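Local structure of oligogalacturonate lyase (Yersinia enterocolitica subsp. enterocolitica, 3PE7) at residues 60-65 with 74-79; 88-93 with 134-139; 281-286 with 323-328; 285-290 with 298-303. The protein cleaves oligogalacturonides, fragments of pectin, by beta-elimination in the cytoplasm, using a manganese-bearing seven-bladed beta-propeller. One frame throughout, in Å; residues are numbered along the deposited sequence.

Interaction 1: 60-65 with 74-79; sequences WNYYLL and QLTEGR
Tyr-62 and Thr-76 meet through a hydrogen bond from Tyr-62 N to Thr-76 OG1, 3.0 Å long and nearly straight at 166° about the hydrogen. The threonine hydroxyl reaches the strand backbone because OG1 lies between its own backbone N and carbonyl carbon (chi1 65°). One residue earlier, Leu-75 N donates to Tyr-62 O at 2.8 Å, and Thr-76 N adds a weak, longer bond to the same oxygen. Next along the strand, Tyr-63 and Gln-74 form an antiparallel non-hydrogen-bonded pair with CA atoms 4.5 Å apart. Their side chains lie on the same face of the sheet, and CB of Gln-74 comes within 3.5 Å of Tyr-63 CE1. Leu-75 packs with its CD2 4.0 Å from Leu-64 CB.

In the second shell, the extended Gln-74 turns its amide back on its own segment: NE2 donates to Thr-76 O at 3.0 Å, with that oxygen in the amide plane. NE2 also bonds Asp-57, a calcium ligand, while Asp-81 is the outside partner of Thr-76 OG1. A water bridges the carbonyls of Trp-60 and Gly-78.

Leu-75 N thus still bonds Tyr-62 O as in a strand pair, but Tyr-62 N turns to a threonine hydroxyl instead of a carbonyl of the other segment; the chain leaving this propeller blade stays attached to strand 61-66 while the glutamine links it to the calcium site.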
loop_
_atom_site.group_PDB
_atom_site.type_symbol
_atom_site.label_atom_id
_atom_site.label_comp_id
_atom_site.label_asym_id
_atom_site.label_seq_id
_atom_site.Cartn_x
_atom_site.Cartn_y
_atom_site.Cartn_z
ATOM N N TRP A 60 -3.415 -7.358 16.773
ATOM C CA TRP A 60 -3.844 -6.401 15.739
ATOM C C TRP A 60 -4.881 -7.061 14.840
ATOM O O TRP A 60 -4.612 -8.101 14.222
ATOM C CB TRP A 60 -2.635 -5.945 14.916
ATOM C CG TRP A 60 -1.539 -5.268 15.729
ATOM C CD1 TRP A 60 -1.480 -5.123 17.102
ATOM C CD2 TRP A 60 -0.349 -4.668 15.217
ATOM N NE1 TRP A 60 -0.321 -4.451 17.454
ATOM C CE2 TRP A 60 0.395 -4.180 16.318
ATOM C CE3 TRP A 60 0.172 -4.494 13.929
ATOM C CZ2 TRP A 60 1.630 -3.528 16.162
ATOM C CZ3 TRP A 60 1.393 -3.870 13.778
ATOM C CH2 TRP A 60 2.118 -3.400 14.886
ATOM N N ASN A 61 -6.062 -6.447 14.770
ATOM C CA ASN A 61 -7.180 -6.972 13.981
ATOM C C ASN A 61 -7.784 -5.876 13.112
ATOM O O ASN A 61 -7.458 -4.698 13.276
ATOM C CB ASN A 61 -8.276 -7.484 14.906
ATOM C CG ASN A 61 -7.824 -8.674 15.749
ATOM O OD1 ASN A 61 -7.502 -9.756 15.218
ATOM N ND2 ASN A 61 -7.838 -8.498 17.044
ATOM N N TYR A 62 -8.648 -6.267 12.166
ATOM C CA TYR A 62 -9.350 -5.260 11.361
ATOM C C TYR A 62 -10.583 -4.687 12.031
ATOM O O TYR A 62 -11.311 -5.403 12.733
ATOM C CB TYR A 62 -9.746 -5.843 9.995
ATOM C CG TYR A 62 -8.593 -5.962 9.040
ATOM C CD1 TYR A 62 -8.120 -4.839 8.354
ATOM C CD2 TYR A 62 -7.978 -7.192 8.807
ATOM C CE1 TYR A 62 -7.053 -4.938 7.453
ATOM C CE2 TYR A 62 -6.923 -7.297 7.918
ATOM C CZ TYR A 62 -6.480 -6.183 7.243
ATOM O OH TYR A 62 -5.421 -6.318 6.388
ATOM N N TYR A 63 -10.815 -3.391 11.779
ATOM C CA TYR A 63 -11.979 -2.657 12.248
ATOM C C TYR A 63 -12.560 -1.845 11.111
ATOM O O TYR A 63 -11.836 -1.473 10.196
ATOM C CB TYR A 63 -11.587 -1.701 13.386
ATOM C CG TYR A 63 -11.184 -2.430 14.632
ATOM C CD1 TYR A 63 -12.075 -2.582 15.695
ATOM C CD2 TYR A 63 -9.912 -2.990 14.747
ATOM C CE1 TYR A 63 -11.707 -3.306 16.844
ATOM C CE2 TYR A 63 -9.540 -3.713 15.879
ATOM C CZ TYR A 63 -10.442 -3.851 16.927
ATOM O OH TYR A 63 -10.071 -4.564 18.046
ATOM N N LEU A 64 -13.874 -1.596 11.153
ATOM C CA LEU A 64 -14.479 -0.639 10.232
ATOM C C LEU A 64 -14.982 0.538 11.040
ATOM O O LEU A 64 -15.828 0.385 11.941
ATOM C CB LEU A 64 -15.634 -1.283 9.433
ATOM C CG LEU A 64 -16.149 -0.460 8.254
ATOM C CD1 LEU A 64 -15.148 -0.476 7.096
ATOM C CD2 LEU A 64 -17.489 -1.010 7.771
ATOM N N LEU A 65 -14.468 1.720 10.726
ATOM C CA LEU A 65 -14.816 2.934 11.453
ATOM C C LEU A 65 -15.888 3.707 10.678
ATOM O O LEU A 65 -15.686 4.045 9.497
ATOM C CB LEU A 65 -13.567 3.817 11.649
ATOM C CG LEU A 65 -13.711 5.217 12.248
ATOM C CD1 LEU A 65 -14.428 5.218 13.596
ATOM C CD2 LEU A 65 -12.333 5.886 12.364
ATOM N N GLN A 74 -15.356 -4.167 15.295
ATOM C CA GLN A 74 -14.312 -5.172 15.104
ATOM C C GLN A 74 -14.756 -6.191 14.077
ATOM O O GLN A 74 -15.821 -6.823 14.238
ATOM C CB GLN A 74 -13.979 -5.870 16.432
ATOM C CG GLN A 74 -12.775 -6.809 16.326
ATOM C CD GLN A 74 -12.357 -7.361 17.666
ATOM O OE1 GLN A 74 -12.672 -6.786 18.714
ATOM N NE2 GLN A 74 -11.603 -8.460 17.643
ATOM N N LEU A 75 -13.944 -6.358 13.038
ATOM C CA LEU A 75 -14.275 -7.215 11.886
ATOM C C LEU A 75 -13.679 -8.610 11.995
ATOM O O LEU A 75 -14.284 -9.575 11.552
ATOM C CB LEU A 75 -13.794 -6.587 10.576
ATOM C CG LEU A 75 -14.315 -5.184 10.229
ATOM C CD1 LEU A 75 -13.698 -4.753 8.894
ATOM C CD2 LEU A 75 -15.839 -5.199 10.127
ATOM N N THR A 76 -12.455 -8.692 12.501
ATOM C CA THR A 76 -11.755 -9.976 12.595
ATOM C C THR A 76 -11.233 -10.148 14.040
ATOM O O THR A 76 -11.126 -9.172 14.795
ATOM C CB THR A 76 -10.592 -10.074 11.571
ATOM O OG1 THR A 76 -9.581 -9.094 11.877
ATOM C CG2 THR A 76 -11.083 -9.849 10.135
ATOM N N GLU A 77 -10.922 -11.391 14.407
ATOM C CA GLU A 77 -10.411 -11.675 15.731
ATOM C C GLU A 77 -9.347 -12.759 15.676
ATOM O O GLU A 77 -9.264 -13.524 14.708
ATOM C CB GLU A 77 -11.571 -12.060 16.669
ATOM C CG GLU A 77 -12.314 -13.329 16.269
ATOM C CD GLU A 77 -13.521 -13.642 17.156
ATOM O OE1 GLU A 77 -13.942 -12.783 17.958
ATOM O OE2 GLU A 77 -14.065 -14.767 17.053
ATOM N N GLY A 78 -8.525 -12.814 16.717
ATOM C CA GLY A 78 -7.474 -13.815 16.797
ATOM C C GLY A 78 -6.095 -13.265 16.503
ATOM O O GLY A 78 -5.939 -12.073 16.244
ATOM N N ARG A 79 -5.089 -14.138 16.514
ATOM C CA ARG A 79 -3.686 -13.685 16.539
ATOM C C ARG A 79 -2.881 -13.607 15.225
ATOM O O ARG A 79 -1.716 -13.171 15.240
ATOM C CB ARG A 79 -2.899 -14.508 17.583
ATOM C CG ARG A 79 -3.429 -14.315 19.006
HETATM O O HOH W 1 -4.058 -10.736 14.525
#

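Interaction 2: 88-93 with 134-139; sequences LSPDDD and SDCTKL
Pro-90 and Cys-136 make the tight part of this contact: CD of the proline ring stands 3.3 Å from Cys-136 CB, closer than carbon atoms usually pack. CG of the same ring is 3.7 Å from that CB, which means that one edge of the pyrrolidine, CG and CD together, presses on the cysteine. CG also approaches the backbone, at 3.4 Å from Ser-134 O. With SG anti to the backbone N (chi1 -158°), the sulfur lies alongside the proline, 3.8 Å from CD, and comes within 4.3 Å of Ser-89 CB.

Away from this patch the two segments separate quickly. No hydrogen bond crosses between them, the nearest CA atoms, of Ser-89 and Cys-136, are 6.5 Å apart, and the summed buried surface is just 128 Å². The polar groups work within their own loops or reach elsewhere. Residues 89-92 form a type I beta turn closed by Asp-92 N to Ser-89 O, and on the solvent side Ser-89 OG donates to Asp-93 OD2 at 2.7 Å, meeting that oxygen nearly along its C-O axis. Asp-92 makes salt bridges to Lys-41 and Arg-45, and the hydroxyl of Ser-134 bonds Tyr-198 N.

The contact joins two successive blades of the propeller, the turn before strand 94-99 in one and the loop before strand 138-145 in the next. Its chemistry is that of van der Waals touching at the surface: a rigid ring against a thiol side chain, nondirectional, with no polar bond between the two segments.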
loop_
_atom_site.group_PDB
_atom_site.type_symbol
_atom_site.label_atom_id
_atom_site.label_comp_id
_atom_site.label_asym_id
_atom_site.label_seq_id
_atom_site.Cartn_x
_atom_site.Cartn_y
_atom_site.Cartn_z
ATOM N N LEU A 88 -11.123 -3.473 0.869
ATOM C CA LEU A 88 -12.564 -3.577 0.672
ATOM C C LEU A 88 -12.866 -3.910 -0.782
ATOM O O LEU A 88 -12.163 -3.477 -1.700
ATOM C CB LEU A 88 -13.244 -2.251 1.037
ATOM C CG LEU A 88 -13.074 -1.801 2.492
ATOM C CD1 LEU A 88 -13.777 -0.418 2.701
ATOM C CD2 LEU A 88 -13.604 -2.884 3.425
ATOM N N SER A 89 -13.941 -4.669 -0.990
ATOM C CA SER A 89 -14.394 -4.963 -2.343
ATOM C C SER A 89 -14.949 -3.682 -3.001
ATOM O O SER A 89 -15.321 -2.738 -2.290
ATOM C CB SER A 89 -15.492 -6.039 -2.295
ATOM O OG SER A 89 -16.582 -5.622 -1.488
ATOM N N PRO A 90 -15.053 -3.669 -4.342
ATOM C CA PRO A 90 -15.641 -2.490 -5.013
ATOM C C PRO A 90 -17.014 -2.096 -4.486
ATOM O O PRO A 90 -17.286 -0.895 -4.297
ATOM C CB PRO A 90 -15.699 -2.911 -6.495
ATOM C CG PRO A 90 -14.566 -3.883 -6.660
ATOM C CD PRO A 90 -14.473 -4.623 -5.309
ATOM N N ASP A 91 -17.858 -3.091 -4.196
ATOM C CA ASP A 91 -19.219 -2.830 -3.744
ATOM C C ASP A 91 -19.352 -2.527 -2.245
ATOM O O ASP A 91 -20.456 -2.380 -1.726
ATOM C CB ASP A 91 -20.158 -3.979 -4.180
ATOM C CG ASP A 91 -20.352 -4.036 -5.691
ATOM O OD1 ASP A 91 -20.196 -2.988 -6.373
ATOM O OD2 ASP A 91 -20.671 -5.134 -6.210
ATOM N N ASP A 92 -18.222 -2.407 -1.544
ATOM C CA ASP A 92 -18.245 -2.088 -0.098
ATOM C C ASP A 92 -18.872 -3.162 0.792
ATOM O O ASP A 92 -19.238 -2.890 1.943
ATOM C CB ASP A 92 -18.964 -0.748 0.160
ATOM C CG ASP A 92 -18.352 0.398 -0.601
ATOM O OD1 ASP A 92 -17.114 0.416 -0.775
ATOM O OD2 ASP A 92 -19.117 1.286 -1.043
ATOM N N ASP A 93 -18.989 -4.381 0.276
ATOM C CA ASP A 93 -19.707 -5.415 1.004
ATOM C C ASP A 93 -18.814 -6.514 1.581
ATOM O O ASP A 93 -19.306 -7.413 2.269
ATOM C CB ASP A 93 -20.815 -6.026 0.127
ATOM C CG ASP A 93 -20.297 -6.631 -1.165
ATOM O OD1 ASP A 93 -21.094 -7.320 -1.843
ATOM O OD2 ASP A 93 -19.129 -6.420 -1.562
ATOM N N SER A 134 -9.831 -4.901 -11.000
ATOM C CA SER A 134 -10.852 -3.891 -10.724
ATOM C C SER A 134 -12.228 -4.499 -10.462
ATOM O O SER A 134 -12.980 -4.008 -9.615
ATOM C CB SER A 134 -10.923 -2.885 -11.869
ATOM O OG SER A 134 -9.725 -2.131 -11.945
ATOM N N ASP A 135 -12.538 -5.582 -11.187
ATOM C CA ASP A 135 -13.795 -6.298 -11.025
ATOM C C ASP A 135 -13.911 -7.099 -9.713
ATOM O O ASP A 135 -15.005 -7.538 -9.335
ATOM C CB ASP A 135 -14.047 -7.201 -12.242
ATOM C CG ASP A 135 -14.468 -6.412 -13.478
ATOM O OD1 ASP A 135 -14.976 -5.280 -13.328
ATOM O OD2 ASP A 135 -14.299 -6.933 -14.600
ATOM N N CYS A 136 -12.776 -7.275 -9.038
ATOM C CA CYS A 136 -12.658 -8.074 -7.807
ATOM C C CYS A 136 -13.158 -9.505 -8.050
ATOM O O CYS A 136 -14.003 -10.019 -7.308
ATOM C CB CYS A 136 -13.354 -7.390 -6.622
ATOM S SG CYS A 136 -12.731 -7.939 -5.011
ATOM N N THR A 137 -12.630 -10.112 -9.113
ATOM C CA THR A 137 -12.922 -11.504 -9.449
ATOM C C THR A 137 -11.672 -12.372 -9.458
ATOM O O THR A 137 -11.773 -13.616 -9.466
ATOM C CB THR A 137 -13.640 -11.628 -10.826
ATOM O OG1 THR A 137 -12.818 -11.058 -11.865
ATOM C CG2 THR A 137 -15.004 -10.972 -10.791
ATOM N N LYS A 138 -10.500 -11.722 -9.451
ATOM C CA LYS A 138 -9.188 -12.387 -9.515
ATOM C C LYS A 138 -8.179 -11.655 -8.623
ATOM O O LYS A 138 -8.328 -10.465 -8.382
ATOM C CB LYS A 138 -8.638 -12.415 -10.945
ATOM C CG LYS A 138 -9.401 -13.350 -11.905
ATOM C CD LYS A 138 -8.912 -13.201 -13.327
ATOM C CE LYS A 138 -9.508 -11.959 -13.959
ATOM N NZ LYS A 138 -9.242 -11.868 -15.435
ATOM N N LEU A 139 -7.171 -12.387 -8.145
ATOM C CA LEU A 139 -6.063 -11.813 -7.366
ATOM C C LEU A 139 -4.738 -12.208 -7.975
ATOM O O LEU A 139 -4.616 -13.295 -8.551
ATOM C CB LEU A 139 -6.064 -12.372 -5.943
ATOM C CG LEU A 139 -7.200 -12.170 -4.961
ATOM C CD1 LEU A 139 -6.814 -12.915 -3.688
ATOM C CD2 LEU A 139 -7.432 -10.699 -4.662
#

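Interaction 3: 281-286 with 323-328; sequences SMPACS and YVFNMK
Pro-283 points CG at the centre of one face of the Tyr-323 ring, its own ring tilted away from that face. The measured distance from CG to the ring centroid is 3.6 Å, only 8° off the ring normal, which establishes a CH-pi contact. The neighbouring ring is met differently: CD of the same proline approaches Phe-325 at its edge, in the ring plane, 3.8 Å from CE1, with the two side chains tip to tip. One pyrrolidine therefore serves a face with CG and an edge with CD.

Met-282 crosses Phe-325 at about a right angle, CB being 3.7 Å from CE1. With its chain bent at chi3 (-51°), the methionine brings CE back to 3.9 Å from Phe-325 CZ. Cys-285 SG approaches the Tyr-323 ring obliquely, near CD2, in a sulfur-aromatic contact 5.1 Å from the centroid.

The hydroxyl of Tyr-323 turns to Asp-319, while Gln-332 touches both Pro-283 and Phe-325. These residues seat the last strand of one propeller blade, 276-285, against strand 321-326 of the following blade. No hydrogen bond passes between 281-286 and 323-328, so this contact rests on dispersion, with one CH-pi interaction from Pro-283 CG and edge packing from CD.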
loop_
_atom_site.group_PDB
_atom_site.type_symbol
_atom_site.label_atom_id
_atom_site.label_comp_id
_atom_site.label_asym_id
_atom_site.label_seq_id
_atom_site.Cartn_x
_atom_site.Cartn_y
_atom_site.Cartn_z
ATOM N N SER A 281 10.257 17.248 -10.106
ATOM C CA SER A 281 11.178 16.897 -9.042
ATOM C C SER A 281 10.345 16.788 -7.764
ATOM O O SER A 281 9.216 17.285 -7.714
ATOM C CB SER A 281 12.251 17.979 -8.903
ATOM O OG SER A 281 11.636 19.224 -8.635
ATOM N N MET A 282 10.873 16.117 -6.742
ATOM C CA MET A 282 10.170 16.005 -5.466
ATOM C C MET A 282 11.187 15.943 -4.317
ATOM O O MET A 282 12.329 15.540 -4.535
ATOM C CB MET A 282 9.301 14.737 -5.453
ATOM C CG MET A 282 10.113 13.462 -5.530
ATOM S SD MET A 282 9.161 11.933 -5.469
ATOM C CE MET A 282 8.117 12.134 -4.027
ATOM N N PRO A 283 10.773 16.325 -3.099
ATOM C CA PRO A 283 11.610 16.002 -1.953
ATOM C C PRO A 283 11.654 14.493 -1.757
ATOM O O PRO A 283 10.750 13.770 -2.209
ATOM C CB PRO A 283 10.874 16.638 -0.758
ATOM C CG PRO A 283 9.744 17.368 -1.290
ATOM C CD PRO A 283 9.480 16.904 -2.693
ATOM N N ALA A 284 12.695 14.018 -1.085
ATOM C CA ALA A 284 12.825 12.590 -0.787
ATOM C C ALA A 284 11.664 12.149 0.096
ATOM O O ALA A 284 11.525 12.629 1.223
ATOM C CB ALA A 284 14.144 12.316 -0.084
ATOM N N CYS A 285 10.844 11.245 -0.438
ATOM C CA CYS A 285 9.715 10.676 0.288
ATOM C C CYS A 285 9.813 9.154 0.325
ATOM O O CYS A 285 10.494 8.550 -0.502
ATOM C CB CYS A 285 8.401 11.095 -0.384
ATOM S SG CYS A 285 7.999 12.847 -0.223
ATOM N N SER A 286 9.124 8.536 1.278
ATOM C CA SER A 286 9.233 7.095 1.487
ATOM C C SER A 286 8.222 6.308 0.668
ATOM O O SER A 286 8.392 5.122 0.467
ATOM C CB SER A 286 9.093 6.780 2.979
ATOM O OG SER A 286 10.277 7.210 3.663
ATOM N N TYR A 323 3.682 16.059 1.551
ATOM C CA TYR A 323 3.673 16.942 0.388
ATOM C C TYR A 323 2.582 16.549 -0.573
ATOM O O TYR A 323 2.366 15.366 -0.808
ATOM C CB TYR A 323 5.002 16.863 -0.365
ATOM C CG TYR A 323 6.178 17.293 0.460
ATOM C CD1 TYR A 323 6.499 18.651 0.591
ATOM C CD2 TYR A 323 6.949 16.351 1.131
ATOM C CE1 TYR A 323 7.585 19.066 1.378
ATOM C CE2 TYR A 323 8.060 16.743 1.905
ATOM C CZ TYR A 323 8.356 18.104 2.026
ATOM O OH TYR A 323 9.423 18.484 2.803
ATOM N N VAL A 324 1.912 17.549 -1.156
ATOM C CA VAL A 324 0.947 17.264 -2.220
ATOM C C VAL A 324 1.465 17.903 -3.490
ATOM O O VAL A 324 1.908 19.067 -3.481
ATOM C CB VAL A 324 -0.493 17.748 -1.895
ATOM C CG1 VAL A 324 -1.378 17.758 -3.162
ATOM C CG2 VAL A 324 -1.112 16.867 -0.835
ATOM N N PHE A 325 1.416 17.132 -4.570
ATOM C CA PHE A 325 1.898 17.573 -5.876
ATOM C C PHE A 325 0.705 17.771 -6.779
ATOM O O PHE A 325 -0.056 16.832 -7.018
ATOM C CB PHE A 325 2.864 16.537 -6.474
ATOM C CG PHE A 325 3.974 16.154 -5.545
ATOM C CD1 PHE A 325 5.150 16.897 -5.497
ATOM C CD2 PHE A 325 3.831 15.075 -4.685
ATOM C CE1 PHE A 325 6.173 16.552 -4.617
ATOM C CE2 PHE A 325 4.842 14.722 -3.800
ATOM C CZ PHE A 325 6.012 15.454 -3.757
ATOM N N ASN A 326 0.500 19.013 -7.234
ATOM C CA ASN A 326 -0.571 19.307 -8.180
ATOM C C ASN A 326 -0.025 19.122 -9.585
ATOM O O ASN A 326 0.814 19.895 -10.063
ATOM C CB ASN A 326 -1.125 20.725 -7.948
ATOM C CG ASN A 326 -2.307 21.056 -8.852
ATOM O OD1 ASN A 326 -2.377 20.617 -10.004
ATOM N ND2 ASN A 326 -3.230 21.866 -8.335
ATOM N N MET A 327 -0.481 18.050 -10.231
ATOM C CA MET A 327 0.106 17.626 -11.488
ATOM C C MET A 327 -0.445 18.411 -12.676
ATOM O O MET A 327 0.054 18.282 -13.780
ATOM C CB MET A 327 -0.075 16.115 -11.691
ATOM C CG MET A 327 0.349 15.238 -10.493
ATOM S SD MET A 327 2.059 15.447 -9.924
ATOM C CE MET A 327 2.951 14.852 -11.377
ATOM N N LYS A 328 -1.480 19.211 -12.456
ATOM C CA LYS A 328 -2.017 20.063 -13.523
ATOM C C LYS A 328 -1.213 21.356 -13.611
ATOM O O LYS A 328 -0.961 21.868 -14.716
ATOM C CB LYS A 328 -3.484 20.391 -13.267
ATOM C CG LYS A 328 -4.453 19.278 -13.586
ATOM C CD LYS A 328 -5.872 19.738 -13.292
ATOM C CE LYS A 328 -6.874 18.609 -13.487
ATOM N NZ LYS A 328 -8.218 19.048 -13.024
#

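Interaction 4: 285-290 with 298-303; sequences CSHLMS and VGDGSD. With MN (manganese (II) ion), chain B.
His-287 turns its CG anti to its carbonyl carbon, and Asp-300 sets CG between its own backbone N and carbonyl carbon (chi1 44°); together these torsions bring the carboxylate to the ND1 edge of the imidazole. His-287 ND1 donates at 2.8 Å to the syn lone pair of Asp-300 OD1, an oxygen that lies somewhat out of the imidazole plane, and ring and carboxylate planes are 38° apart. OD2 takes two weak, bent bonds, from ND1 and from the backbone N of His-287. The opposite nitrogen, NE2, binds manganese at 2.1 Å, in a site completed on the protein side by Gln-350, His-353 and His-355. Asp-300 is thus a second-shell residue that fixes the rotation of a metal ligand and probably makes its imidazole a stronger electron donor.

The segments form the innermost hairpin of a propeller blade, their strands running antiparallel at 160°. Met-289 and Val-298 form a hydrogen-bonded pair, with Val-298 N to Met-289 O at 2.8 Å. Around the corner at Ser-286, its N donates to Asp-300 O, and its OG shares a 2.8 Å hydrogen bond with Ser-302 OG. A water bridges that Ser-302 hydroxyl to Cys-285 O. Cys-285 SG lies 3.7 Å from Gly-299 C, against backbone that carries no side chain.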
loop_
_atom_site.group_PDB
_atom_site.type_symbol
_atom_site.label_atom_id
_atom_site.label_comp_id
_atom_site.label_asym_id
_atom_site.label_seq_id
_atom_site.Cartn_x
_atom_site.Cartn_y
_atom_site.Cartn_z
ATOM N N CYS A 285 10.844 11.245 -0.438
ATOM C CA CYS A 285 9.715 10.676 0.288
ATOM C C CYS A 285 9.813 9.154 0.325
ATOM O O CYS A 285 10.494 8.550 -0.502
ATOM C CB CYS A 285 8.401 11.095 -0.384
ATOM S SG CYS A 285 7.999 12.847 -0.223
ATOM N N SER A 286 9.124 8.536 1.278
ATOM C CA SER A 286 9.233 7.095 1.487
ATOM C C SER A 286 8.222 6.308 0.668
ATOM O O SER A 286 8.392 5.122 0.467
ATOM C CB SER A 286 9.093 6.780 2.979
ATOM O OG SER A 286 10.277 7.210 3.663
ATOM N N HIS A 287 7.172 6.998 0.234
ATOM C CA HIS A 287 6.080 6.418 -0.554
ATOM C C HIS A 287 5.525 7.500 -1.474
ATOM O O HIS A 287 5.800 8.696 -1.287
ATOM C CB HIS A 287 4.970 5.902 0.358
ATOM C CG HIS A 287 5.463 5.004 1.443
ATOM N ND1 HIS A 287 5.841 5.478 2.684
ATOM C CD2 HIS A 287 5.679 3.670 1.463
ATOM C CE1 HIS A 287 6.250 4.463 3.427
ATOM N NE2 HIS A 287 6.159 3.356 2.711
ATOM N N LEU A 288 4.788 7.061 -2.494
ATOM C CA LEU A 288 4.070 7.975 -3.379
ATOM C C LEU A 288 2.715 7.373 -3.743
ATOM O O LEU A 288 2.592 6.154 -3.956
ATOM C CB LEU A 288 4.900 8.237 -4.641
ATOM C CG LEU A 288 4.447 9.358 -5.585
ATOM C CD1 LEU A 288 4.414 10.734 -4.869
ATOM C CD2 LEU A 288 5.377 9.398 -6.793
ATOM N N MET A 289 1.695 8.220 -3.802
ATOM C CA MET A 289 0.357 7.772 -4.180
ATOM C C MET A 289 -0.381 8.908 -4.882
ATOM O O MET A 289 -0.060 10.085 -4.675
ATOM C CB MET A 289 -0.409 7.311 -2.919
ATOM C CG MET A 289 -1.758 6.642 -3.166
ATOM S SD MET A 289 -1.750 5.457 -4.534
ATOM C CE MET A 289 -3.498 5.055 -4.606
ATOM N N SER A 290 -1.349 8.549 -5.724
ATOM C CA SER A 290 -2.158 9.569 -6.410
ATOM C C SER A 290 -3.653 9.471 -6.092
ATOM O O SER A 290 -4.108 8.497 -5.488
ATOM C CB SER A 290 -1.946 9.471 -7.929
ATOM O OG SER A 290 -2.657 8.367 -8.477
ATOM N N VAL A 298 0.582 12.498 -3.511
ATOM C CA VAL A 298 0.968 12.769 -2.132
ATOM C C VAL A 298 2.137 11.891 -1.733
ATOM O O VAL A 298 2.201 10.712 -2.107
ATOM C CB VAL A 298 -0.257 12.606 -1.168
ATOM C CG1 VAL A 298 -0.788 11.157 -1.145
ATOM C CG2 VAL A 298 0.109 13.068 0.257
ATOM N N GLY A 299 3.075 12.468 -0.971
ATOM C CA GLY A 299 4.231 11.699 -0.498
ATOM C C GLY A 299 4.602 12.075 0.931
ATOM O O GLY A 299 4.296 13.164 1.393
ATOM N N ASP A 300 5.258 11.147 1.614
ATOM C CA ASP A 300 5.644 11.350 3.018
ATOM C C ASP A 300 7.130 11.586 3.144
ATOM O O ASP A 300 7.933 10.704 2.830
ATOM C CB ASP A 300 5.160 10.195 3.933
ATOM C CG ASP A 300 5.379 8.781 3.347
ATOM O OD1 ASP A 300 5.114 7.815 4.103
ATOM O OD2 ASP A 300 5.749 8.611 2.168
ATOM N N GLY A 301 7.502 12.777 3.619
ATOM C CA GLY A 301 8.936 13.115 3.789
ATOM C C GLY A 301 9.684 12.013 4.518
ATOM O O GLY A 301 9.216 11.490 5.536
ATOM N N SER A 302 10.872 11.666 4.016
ATOM C CA SER A 302 11.585 10.503 4.529
ATOM C C SER A 302 12.404 10.761 5.780
ATOM O O SER A 302 12.840 11.892 6.033
ATOM C CB SER A 302 12.537 9.965 3.458
ATOM O OG SER A 302 11.797 9.297 2.459
ATOM N N ASP A 303 12.627 9.677 6.518
ATOM C CA ASP A 303 13.656 9.609 7.553
ATOM C C ASP A 303 15.048 9.775 6.957
ATOM O O ASP A 303 15.245 9.605 5.748
ATOM C CB ASP A 303 13.567 8.285 8.344
ATOM C CG ASP A 303 13.360 7.047 7.462
ATOM O OD1 ASP A 303 13.827 5.964 7.900
ATOM O OD2 ASP A 303 12.731 7.114 6.364
HETATM MN MN MN B . 5.865 1.516 3.759
HETATM O O HOH W 2 13.571 8.395 0.493
#

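How the interactions relate
Interactions 1, 3 and 4 are buried, whereas interaction 2 sits at the surface. Interactions 3 and 4 share Cys-285 and Ser-286 and touch directly: strands 296-301 and 321-326 are neighbours in one sheet, joined by a probable Tyr-323 N to Gly-299 O bond. There, apolar inter-blade packing stands beside a polar hairpin that carries a manganese ligand. Interaction 1, centred about 27 Å from interaction 4 and across the chain's centre from it, is likewise polar but lies near a calcium site. Interactions 2 and 3 both connect successive blades with no hydrogen bond between their own two segments, the former through one proline edge, the latter through a CH-pi contact and aliphatic packing on aromatic rings.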